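Local coordinates for protein ATP-dependent DNA helicase uvsW (Enterobacteria phage T4, PDB 1RIF) that couples ATP hydrolysis to 3'-5' unwinding of duplex DNA and drives branch migration in recombination-dependent repair, at residues G125-P136 with M253-L262; R141-Y152 with F226-C234. The protein carries 1 engineered substitution. One frame throughout, in Å; residues are numbered along the deposited sequence.

In the fold
This chain is the N-terminal part of the helicase. Both contacts are buried in its ATP-binding domain, interaction 1 within the seven-stranded parallel sheet and interaction 2 on its face, centres about 9 Å apart. Interaction 1 joins two neighbouring strands, 130-133 and 254-258, so backbone hydrogen bonds dominate it. Interaction 2 lays helix 141-155, the helix that follows strand 130-133 in the chain, on strand 226-232; apolar side chains fill its middle and a salt-bridge network closes one end. Strands 254-258 and 226-232 are neighbours in the sheet. Residues 135-142, the predicted ATP site, and the predicted DEAH box beginning at Asp232 bring both contacts to one end of the sheet.

Interaction 1 of 2, residues G125-P136 with M253-L262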
loop_
_atom_site.group_PDB
_atom_site.type_symbol
_atom_site.label_atom_id
_atom_site.label_comp_id
_atom_site.label_asym_id
_atom_site.label_seq_id
_atom_site.Cartn_x
_atom_site.Cartn_y
_atom_site.Cartn_z
ATOM N N GLY A 125 11.335 -1.512 2.928
ATOM C CA GLY A 125 10.105 -1.743 2.191
ATOM C C GLY A 125 10.140 -2.967 1.312
ATOM O O GLY A 125 9.220 -3.792 1.344
ATOM N N LEU A 126 11.207 -3.093 0.528
ATOM C CA LEU A 126 11.357 -4.226 -0.368
ATOM C C LEU A 126 11.368 -5.570 0.356
ATOM O O LEU A 126 10.609 -6.468 0.004
ATOM C CB LEU A 126 12.630 -4.070 -1.199
ATOM C CG LEU A 126 12.607 -2.912 -2.202
ATOM C CD1 LEU A 126 13.892 -2.932 -3.029
ATOM C CD2 LEU A 126 11.380 -3.023 -3.106
ATOM N N VAL A 127 12.226 -5.705 1.363
ATOM C CA VAL A 127 12.325 -6.949 2.122
ATOM C C VAL A 127 10.987 -7.382 2.737
ATOM O O VAL A 127 10.566 -8.538 2.606
ATOM C CB VAL A 127 13.349 -6.823 3.260
ATOM C CG1 VAL A 127 13.317 -8.067 4.123
ATOM C CG2 VAL A 127 14.732 -6.626 2.688
ATOM N N ASN A 128 10.324 -6.438 3.397
ATOM C CA ASN A 128 9.061 -6.712 4.059
ATOM C C ASN A 128 7.816 -6.605 3.182
ATOM O O ASN A 128 6.705 -6.848 3.648
ATOM C CB ASN A 128 8.959 -5.815 5.284
ATOM C CG ASN A 128 10.083 -6.067 6.259
ATOM O OD1 ASN A 128 10.115 -7.102 6.923
ATOM N ND2 ASN A 128 11.031 -5.136 6.330
ATOM N N ARG A 129 8.009 -6.251 1.913
ATOM C CA ARG A 129 6.914 -6.163 0.943
ATOM C C ARG A 129 5.913 -5.024 1.113
ATOM O O ARG A 129 5.529 -4.394 0.128
ATOM C CB ARG A 129 6.135 -7.491 0.896
ATOM C CG ARG A 129 6.512 -8.441 -0.242
ATOM C CD ARG A 129 7.926 -8.966 -0.094
ATOM N NE ARG A 129 8.320 -9.911 -1.148
ATOM C CZ ARG A 129 7.917 -11.181 -1.237
ATOM N NH1 ARG A 129 7.087 -11.703 -0.340
ATOM N NH2 ARG A 129 8.382 -11.945 -2.210
ATOM N N ARG A 130 5.474 -4.760 2.342
ATOM C CA ARG A 130 4.498 -3.696 2.552
ATOM C C ARG A 130 4.684 -2.979 3.880
ATOM O O ARG A 130 4.690 -3.612 4.934
ATOM C CB ARG A 130 3.076 -4.273 2.438
ATOM C CG ARG A 130 2.743 -5.359 3.462
ATOM C CD ARG A 130 1.569 -6.232 3.013
ATOM N NE ARG A 130 1.915 -7.073 1.868
ATOM C CZ ARG A 130 2.733 -8.127 1.915
ATOM N NH1 ARG A 130 3.301 -8.496 3.059
ATOM N NH2 ARG A 130 2.995 -8.811 0.803
ATOM N N ARG A 131 4.839 -1.654 3.816
ATOM C CA ARG A 131 5.035 -0.823 5.001
ATOM C C ARG A 131 4.481 0.584 4.834
ATOM O O ARG A 131 4.221 1.048 3.721
ATOM C CB ARG A 131 6.528 -0.643 5.317
ATOM C CG ARG A 131 7.325 -1.894 5.529
ATOM C CD ARG A 131 7.528 -2.186 7.000
ATOM N NE ARG A 131 7.104 -3.549 7.314
ATOM C CZ ARG A 131 7.702 -4.337 8.198
ATOM N NH1 ARG A 131 8.767 -3.901 8.863
ATOM N NH2 ARG A 131 7.234 -5.561 8.416
ATOM N N ILE A 132 4.302 1.256 5.966
ATOM C CA ILE A 132 3.896 2.648 5.962
ATOM C C ILE A 132 5.254 3.251 6.276
ATOM O O ILE A 132 5.774 3.077 7.375
ATOM C CB ILE A 132 2.937 3.029 7.096
ATOM C CG1 ILE A 132 1.521 2.535 6.798
ATOM C CG2 ILE A 132 2.925 4.535 7.254
ATOM C CD1 ILE A 132 0.543 2.848 7.911
ATOM N N LEU A 133 5.843 3.917 5.290
ATOM C CA LEU A 133 7.143 4.524 5.463
ATOM C C LEU A 133 6.912 5.895 6.071
ATOM O O LEU A 133 6.435 6.815 5.406
ATOM C CB LEU A 133 7.847 4.628 4.111
ATOM C CG LEU A 133 7.985 3.295 3.373
ATOM C CD1 LEU A 133 8.605 3.542 2.012
ATOM C CD2 LEU A 133 8.826 2.322 4.197
ATOM N N ASN A 134 7.242 6.014 7.350
ATOM C CA ASN A 134 7.048 7.254 8.076
ATOM C C ASN A 134 8.254 8.186 7.960
ATOM O O ASN A 134 9.121 8.199 8.832
ATOM C CB ASN A 134 6.748 6.921 9.539
ATOM C CG ASN A 134 6.445 8.149 10.367
ATOM O OD1 ASN A 134 5.846 9.104 9.877
ATOM N ND2 ASN A 134 6.843 8.125 11.635
ATOM N N LEU A 135 8.312 8.962 6.878
ATOM C CA LEU A 135 9.416 9.895 6.673
ATOM C C LEU A 135 8.896 11.281 6.343
ATOM O O LEU A 135 7.874 11.419 5.674
ATOM C CB LEU A 135 10.336 9.432 5.536
ATOM C CG LEU A 135 10.295 7.969 5.111
ATOM C CD1 LEU A 135 9.140 7.778 4.144
ATOM C CD2 LEU A 135 11.597 7.593 4.435
ATOM N N PRO A 136 9.610 12.329 6.799
ATOM C CA PRO A 136 9.267 13.740 6.582
ATOM C C PRO A 136 9.226 14.136 5.105
ATOM O O PRO A 136 9.959 13.588 4.277
ATOM C CB PRO A 136 10.350 14.479 7.363
ATOM C CG PRO A 136 11.526 13.559 7.252
ATOM C CD PRO A 136 10.898 12.213 7.507
ATOM N N MET A 253 1.618 -7.480 -4.498
ATOM C CA MET A 253 2.578 -7.992 -3.544
ATOM C C MET A 253 3.260 -6.871 -2.753
ATOM O O MET A 253 3.514 -7.014 -1.554
ATOM C CB MET A 253 3.610 -8.817 -4.312
ATOM C CG MET A 253 4.455 -9.754 -3.482
ATOM S SD MET A 253 5.874 -10.334 -4.454
ATOM C CE MET A 253 5.155 -10.398 -6.146
ATOM N N PHE A 254 3.565 -5.765 -3.423
ATOM C CA PHE A 254 4.205 -4.638 -2.752
ATOM C C PHE A 254 3.222 -3.487 -2.616
ATOM O O PHE A 254 2.525 -3.136 -3.563
ATOM C CB PHE A 254 5.435 -4.131 -3.526
ATOM C CG PHE A 254 6.550 -5.135 -3.642
ATOM C CD1 PHE A 254 6.584 -6.043 -4.701
ATOM C CD2 PHE A 254 7.562 -5.178 -2.686
ATOM C CE1 PHE A 254 7.607 -6.977 -4.808
ATOM C CE2 PHE A 254 8.593 -6.107 -2.783
ATOM C CZ PHE A 254 8.615 -7.011 -3.850
ATOM N N LYS A 255 3.165 -2.908 -1.425
ATOM C CA LYS A 255 2.289 -1.784 -1.166
ATOM C C LYS A 255 2.972 -0.888 -0.167
ATOM O O LYS A 255 3.432 -1.354 0.871
ATOM C CB LYS A 255 0.929 -2.253 -0.640
ATOM C CG LYS A 255 0.051 -2.841 -1.735
ATOM C CD LYS A 255 -1.418 -2.912 -1.339
ATOM C CE LYS A 255 -1.671 -3.990 -0.314
ATOM N NZ LYS A 255 -3.101 -4.020 0.058
ATOM N N PHE A 256 3.053 0.398 -0.496
ATOM C CA PHE A 256 3.700 1.371 0.372
ATOM C C PHE A 256 2.921 2.665 0.547
ATOM O O PHE A 256 2.369 3.215 -0.403
ATOM C CB PHE A 256 5.100 1.714 -0.154
ATOM C CG PHE A 256 5.975 0.508 -0.367
ATOM C CD1 PHE A 256 6.338 0.112 -1.648
ATOM C CD2 PHE A 256 6.408 -0.251 0.714
ATOM C CE1 PHE A 256 7.121 -1.029 -1.847
ATOM C CE2 PHE A 256 7.186 -1.383 0.525
ATOM C CZ PHE A 256 7.542 -1.774 -0.758
ATOM N N GLY A 257 2.876 3.128 1.787
ATOM C CA GLY A 257 2.233 4.389 2.094
ATOM C C GLY A 257 3.372 5.257 2.599
ATOM O O GLY A 257 4.210 4.779 3.355
ATOM N N LEU A 258 3.446 6.506 2.161
ATOM C CA LEU A 258 4.510 7.396 2.630
ATOM C C LEU A 258 3.869 8.607 3.294
ATOM O O LEU A 258 2.978 9.249 2.724
ATOM C CB LEU A 258 5.412 7.847 1.474
ATOM C CG LEU A 258 6.300 6.767 0.855
ATOM C CD1 LEU A 258 5.483 5.916 -0.124
ATOM C CD2 LEU A 258 7.472 7.431 0.149
ATOM N N SER A 259 4.323 8.932 4.498
ATOM C CA SER A 259 3.722 10.047 5.197
ATOM C C SER A 259 4.512 10.499 6.406
ATOM O O SER A 259 5.052 9.683 7.144
ATOM C CB SER A 259 2.307 9.649 5.624
ATOM O OG SER A 259 1.714 10.627 6.447
ATOM N N GLY A 260 4.570 11.809 6.600
ATOM C CA GLY A 260 5.268 12.352 7.748
ATOM C C GLY A 260 4.260 12.693 8.835
ATOM O O GLY A 260 4.630 13.050 9.953
ATOM N N SER A 261 2.979 12.561 8.505
ATOM C CA SER A 261 1.897 12.868 9.432
ATOM C C SER A 261 0.907 11.705 9.615
ATOM O O SER A 261 -0.223 11.768 9.130
ATOM C CB SER A 261 1.144 14.098 8.920
ATOM O OG SER A 261 2.048 15.117 8.530
ATOM N N LEU A 262 1.314 10.656 10.325
ATOM C CA LEU A 262 0.431 9.508 10.526
ATOM C C LEU A 262 -0.717 9.786 11.496
ATOM O O LEU A 262 -0.616 10.652 12.373
ATOM C CB LEU A 262 1.224 8.299 11.023
ATOM C CG LEU A 262 2.485 7.942 10.240
ATOM C CD1 LEU A 262 3.058 6.659 10.794
ATOM C CD2 LEU A 262 2.171 7.812 8.766
#
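Leu133 and Leu258 lie side by side on one face of the sheet, pointing the same way, with Leu133 CD1 4.1 Å from Leu258 CG. Phe256 projects to that same face, and the ring reaches back to helix 116-128, where the carbonyl oxygen of Gly125 meets its edge in the ring plane, 3.3 Å from Phe256 CE2. Helix 141-155 covers this face, Leu148 touching both Phe256 and Leu126. On the face carrying Ile132, the CG2 branch of that residue slides past Leu262 CD2 at 3.7 Å, running the opposite way.

Between these layers the strands run parallel, 7° apart, and exchange a ladder of backbone hydrogen bonds. Arg131 donates to Lys255 O and Leu133 to Gly257 O, while Arg131 O and Leu133 O accept from Gly257 and Ser259. The bond from Leu133 N to Gly257 O is short, 2.7 Å; the carbonyl of Arg129 starts the ladder by taking the N-H of Lys255.

At the Met253 end the contact turns polar. Arg129 lays CG over one face of the Phe254 ring; from there the chain bends at chi2, and the guanidinium stands nearly perpendicular to the ring, 86° between planes. Met253 SD lies over a guanidinium face, 3.7 Å from Arg129 NH2, and NH2 also forms a salt bridge with Glu89. Arg130 folds at chi3 (69°), and its NH2 makes a weak hydrogen bond to Met253 O, 3.0 Å away; Phe62 adds a cation-pi contact.

The chemistry thus divides: main-chain bonds fix the register of two central strands, as expected in a RecA-like helicase core, while Arg129 and Arg130 border the start of strand 254-258 with one weak bond and otherwise van der Waals contact, the Arg129 charge being paired with Glu89.

Interaction 2 of 2, residues R141-Y152 with F226-C234; sequences RSLIQALLARYY and FGMMMNDEC. Engineered in segment 141-152: Arg141 (natural residue Lys). With AU (gold ion), chain D.
Met228 and Tyr152 slide past each other in opposite directions, Met228 CB lying over one ring face, 4.2 Å from the centroid: a CH-pi contact. The sulfur stands obliquely to the ring, completing a Met-aromatic pair, and a bend at chi3 (-79°) turns Met228 CE back to Tyr152 CB at 3.5 Å. Past the ring, Tyr152 OH lies 3.1 Å from Gly227 CA. Met230 runs against Gln145, Met230 SD beside Gln145 CB at 3.8 Å, and its methyl fits against Ala149 CB.

At the other end stands Arg141, engineered in place of lysine in the predicted ATP site. Extended from CG to NE, it meets Asp232 and Glu233 of the predicted DEAH box at its edge, near the guanidinium plane, with both carboxylates turned steeply against it. Arg141 NH1 makes salt-bridging hydrogen bonds to Glu233 OE1 (2.7 Å) and Asp232 OD1 (3.2 Å), each nearly straight but reaching its oxygen from above the carboxylate plane. A water bridges NH2 and Glu233 OE1, and Leu135 O also accepts from NH2. In this variant, then, one guanidinium ties the predicted nucleotide loop to both acids, while Met228 and Met230 pack the strand against Tyr152, Leu148 and Ala149 of the helix.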
loop_
_atom_site.group_PDB
_atom_site.type_symbol
_atom_site.label_atom_id
_atom_site.label_comp_id
_atom_site.label_asym_id
_atom_site.label_seq_id
_atom_site.Cartn_x
_atom_site.Cartn_y
_atom_site.Cartn_z
ATOM N N ARG A 141 10.996 12.010 -0.965
ATOM C CA ARG A 141 10.286 10.760 -1.181
ATOM C C ARG A 141 10.149 10.314 -2.609
ATOM O O ARG A 141 9.897 9.146 -2.841
ATOM C CB ARG A 141 8.889 10.827 -0.584
ATOM C CG ARG A 141 8.829 11.132 0.890
ATOM C CD ARG A 141 7.390 11.285 1.245
ATOM N NE ARG A 141 7.187 11.879 2.550
ATOM C CZ ARG A 141 6.032 12.409 2.926
ATOM N NH1 ARG A 141 5.006 12.410 2.080
ATOM N NH2 ARG A 141 5.902 12.929 4.141
ATOM N N SER A 142 10.287 11.224 -3.568
ATOM C CA SER A 142 10.141 10.840 -4.971
ATOM C C SER A 142 11.229 9.865 -5.382
ATOM O O SER A 142 10.984 8.978 -6.196
ATOM C CB SER A 142 10.175 12.065 -5.888
ATOM O OG SER A 142 11.421 12.738 -5.821
ATOM N N LEU A 143 12.425 10.026 -4.812
ATOM C CA LEU A 143 13.544 9.138 -5.122
ATOM C C LEU A 143 13.316 7.781 -4.468
ATOM O O LEU A 143 13.680 6.748 -5.032
ATOM C CB LEU A 143 14.872 9.732 -4.636
ATOM C CG LEU A 143 16.145 8.922 -4.958
ATOM C CD1 LEU A 143 16.257 8.676 -6.466
ATOM C CD2 LEU A 143 17.366 9.672 -4.460
ATOM N N ILE A 144 12.719 7.786 -3.276
ATOM C CA ILE A 144 12.427 6.539 -2.572
ATOM C C ILE A 144 11.417 5.767 -3.404
ATOM O O ILE A 144 11.560 4.570 -3.620
ATOM C CB ILE A 144 11.835 6.803 -1.166
ATOM C CG1 ILE A 144 12.916 7.401 -0.258
ATOM C CG2 ILE A 144 11.276 5.505 -0.591
ATOM C CD1 ILE A 144 12.486 7.617 1.190
ATOM N N GLN A 145 10.396 6.473 -3.878
ATOM C CA GLN A 145 9.365 5.869 -4.708
ATOM C C GLN A 145 9.933 5.394 -6.054
ATOM O O GLN A 145 9.574 4.323 -6.547
ATOM C CB GLN A 145 8.225 6.873 -4.911
ATOM C CG GLN A 145 7.344 7.016 -3.677
ATOM C CD GLN A 145 6.353 8.159 -3.781
ATOM O OE1 GLN A 145 6.726 9.322 -3.653
ATOM N NE2 GLN A 145 5.088 7.835 -4.021
ATOM N N ALA A 146 10.827 6.188 -6.641
ATOM C CA ALA A 146 11.459 5.830 -7.919
ATOM C C ALA A 146 12.306 4.568 -7.768
ATOM O O ALA A 146 12.283 3.694 -8.629
ATOM C CB ALA A 146 12.336 6.978 -8.419
ATOM N N LEU A 147 13.054 4.471 -6.674
ATOM C CA LEU A 147 13.898 3.301 -6.445
ATOM C C LEU A 147 13.060 2.041 -6.233
ATOM O O LEU A 147 13.391 0.970 -6.740
ATOM C CB LEU A 147 14.826 3.546 -5.251
ATOM C CG LEU A 147 15.916 4.567 -5.582
ATOM C CD1 LEU A 147 16.782 4.858 -4.369
ATOM C CD2 LEU A 147 16.758 4.004 -6.713
ATOM N N LEU A 148 11.973 2.181 -5.483
ATOM C CA LEU A 148 11.063 1.077 -5.225
ATOM C C LEU A 148 10.443 0.580 -6.541
ATOM O O LEU A 148 10.373 -0.625 -6.772
ATOM C CB LEU A 148 9.965 1.532 -4.256
ATOM C CG LEU A 148 10.382 1.633 -2.793
ATOM C CD1 LEU A 148 9.337 2.437 -2.046
ATOM C CD2 LEU A 148 10.540 0.244 -2.193
ATOM N N ALA A 149 10.005 1.503 -7.399
ATOM C CA ALA A 149 9.415 1.131 -8.690
ATOM C C ALA A 149 10.464 0.511 -9.639
ATOM O O ALA A 149 10.176 -0.463 -10.334
ATOM C CB ALA A 149 8.753 2.349 -9.337
ATOM N N ARG A 150 11.672 1.080 -9.658
ATOM C CA ARG A 150 12.788 0.572 -10.474
ATOM C C ARG A 150 13.062 -0.891 -10.105
ATOM O O ARG A 150 13.181 -1.758 -10.969
ATOM C CB ARG A 150 14.067 1.353 -10.167
ATOM C CG ARG A 150 14.996 1.629 -11.338
ATOM C CD ARG A 150 15.200 0.479 -12.301
ATOM N NE ARG A 150 15.064 1.004 -13.657
ATOM C CZ ARG A 150 15.748 0.595 -14.721
ATOM N NH1 ARG A 150 16.645 -0.372 -14.623
ATOM N NH2 ARG A 150 15.539 1.183 -15.890
ATOM N N TYR A 151 13.200 -1.144 -8.806
ATOM C CA TYR A 151 13.463 -2.484 -8.320
ATOM C C TYR A 151 12.406 -3.448 -8.818
ATOM O O TYR A 151 12.729 -4.495 -9.358
ATOM C CB TYR A 151 13.470 -2.517 -6.793
ATOM C CG TYR A 151 13.680 -3.908 -6.251
ATOM C CD1 TYR A 151 14.965 -4.402 -6.026
ATOM C CD2 TYR A 151 12.597 -4.767 -6.040
ATOM C CE1 TYR A 151 15.169 -5.716 -5.610
ATOM C CE2 TYR A 151 12.791 -6.082 -5.627
ATOM C CZ TYR A 151 14.078 -6.549 -5.415
ATOM O OH TYR A 151 14.280 -7.850 -5.010
ATOM N N TYR A 152 11.141 -3.099 -8.617
ATOM C CA TYR A 152 10.041 -3.951 -9.051
ATOM C C TYR A 152 10.077 -4.172 -10.564
ATOM O O TYR A 152 9.934 -5.297 -11.051
ATOM C CB TYR A 152 8.695 -3.327 -8.676
ATOM C CG TYR A 152 7.541 -4.213 -9.050
ATOM C CD1 TYR A 152 7.112 -5.234 -8.197
ATOM C CD2 TYR A 152 6.948 -4.109 -10.305
ATOM C CE1 TYR A 152 6.132 -6.136 -8.594
ATOM C CE2 TYR A 152 5.972 -5.000 -10.711
ATOM C CZ TYR A 152 5.568 -6.016 -9.858
ATOM O OH TYR A 152 4.634 -6.933 -10.301
ATOM N N PHE A 226 -1.645 -4.731 -11.225
ATOM C CA PHE A 226 -0.575 -4.153 -10.421
ATOM C C PHE A 226 0.129 -5.077 -9.443
ATOM O O PHE A 226 -0.515 -5.814 -8.698
ATOM C CB PHE A 226 -1.096 -2.914 -9.691
ATOM C CG PHE A 226 -1.587 -1.847 -10.621
ATOM C CD1 PHE A 226 -2.951 -1.679 -10.857
ATOM C CD2 PHE A 226 -0.683 -1.055 -11.324
ATOM C CE1 PHE A 226 -3.404 -0.741 -11.783
ATOM C CE2 PHE A 226 -1.126 -0.113 -12.255
ATOM C CZ PHE A 226 -2.488 0.044 -12.486
ATOM N N GLY A 227 1.461 -5.039 -9.471
ATOM C CA GLY A 227 2.254 -5.853 -8.571
ATOM C C GLY A 227 2.766 -5.014 -7.409
ATOM O O GLY A 227 3.107 -5.531 -6.341
ATOM N N MET A 228 2.826 -3.706 -7.631
ATOM C CA MET A 228 3.280 -2.770 -6.617
ATOM C C MET A 228 2.418 -1.519 -6.672
ATOM O O MET A 228 2.014 -1.086 -7.742
ATOM C CB MET A 228 4.745 -2.391 -6.844
ATOM C CG MET A 228 5.279 -1.366 -5.852
ATOM S SD MET A 228 6.993 -0.861 -6.181
ATOM C CE MET A 228 7.895 -2.257 -5.476
ATOM N N MET A 229 2.128 -0.952 -5.506
ATOM C CA MET A 229 1.314 0.258 -5.401
ATOM C C MET A 229 1.875 1.133 -4.284
ATOM O O MET A 229 2.266 0.638 -3.223
ATOM C CB MET A 229 -0.157 -0.109 -5.110
ATOM C CG MET A 229 -1.120 1.066 -4.915
ATOM S SD MET A 229 -1.121 1.818 -3.243
ATOM C CE MET A 229 -1.951 0.556 -2.296
ATOM N N MET A 230 1.920 2.433 -4.547
ATOM C CA MET A 230 2.412 3.413 -3.594
ATOM C C MET A 230 1.451 4.596 -3.509
ATOM O O MET A 230 0.868 5.019 -4.517
ATOM C CB MET A 230 3.775 3.955 -4.033
ATOM C CG MET A 230 4.899 2.955 -4.110
ATOM S SD MET A 230 6.250 3.678 -5.063
ATOM C CE MET A 230 6.430 2.491 -6.367
ATOM N N ASN A 231 1.304 5.136 -2.304
ATOM C CA ASN A 231 0.458 6.301 -2.086
ATOM C C ASN A 231 1.249 7.310 -1.250
ATOM O O ASN A 231 1.473 7.104 -0.055
ATOM C CB ASN A 231 -0.840 5.904 -1.371
ATOM C CG ASN A 231 -1.749 7.106 -1.084
ATOM O OD1 ASN A 231 -1.696 8.133 -1.770
ATOM N ND2 ASN A 231 -2.600 6.966 -0.082
ATOM N N ASP A 232 1.703 8.379 -1.898
ATOM C CA ASP A 232 2.449 9.424 -1.214
ATOM C C ASP A 232 1.420 10.296 -0.490
ATOM O O ASP A 232 0.466 10.753 -1.103
ATOM C CB ASP A 232 3.253 10.246 -2.232
ATOM C CG ASP A 232 4.232 11.204 -1.574
ATOM O OD1 ASP A 232 5.011 10.773 -0.699
ATOM O OD2 ASP A 232 4.228 12.397 -1.931
ATOM N N GLU A 233 1.632 10.511 0.809
ATOM C CA GLU A 233 0.727 11.283 1.671
ATOM C C GLU A 233 -0.496 10.413 1.924
ATOM O O GLU A 233 -1.630 10.855 1.790
ATOM C CB GLU A 233 0.285 12.589 1.002
ATOM C CG GLU A 233 1.394 13.559 0.731
ATOM C CD GLU A 233 2.032 14.078 2.000
ATOM O OE1 GLU A 233 2.540 13.264 2.798
ATOM O OE2 GLU A 233 2.029 15.310 2.203
ATOM N N CYS A 234 -0.257 9.165 2.292
ATOM C CA CYS A 234 -1.352 8.233 2.527
ATOM C C CYS A 234 -2.280 8.644 3.663
ATOM O O CYS A 234 -3.368 8.092 3.798
ATOM C CB CYS A 234 -0.808 6.813 2.765
ATOM S SG CYS A 234 0.618 6.658 3.893
HETATM AU AU AU D . -0.604 6.846 6.095
HETATM O O HOH W 1 3.639 13.833 5.017
#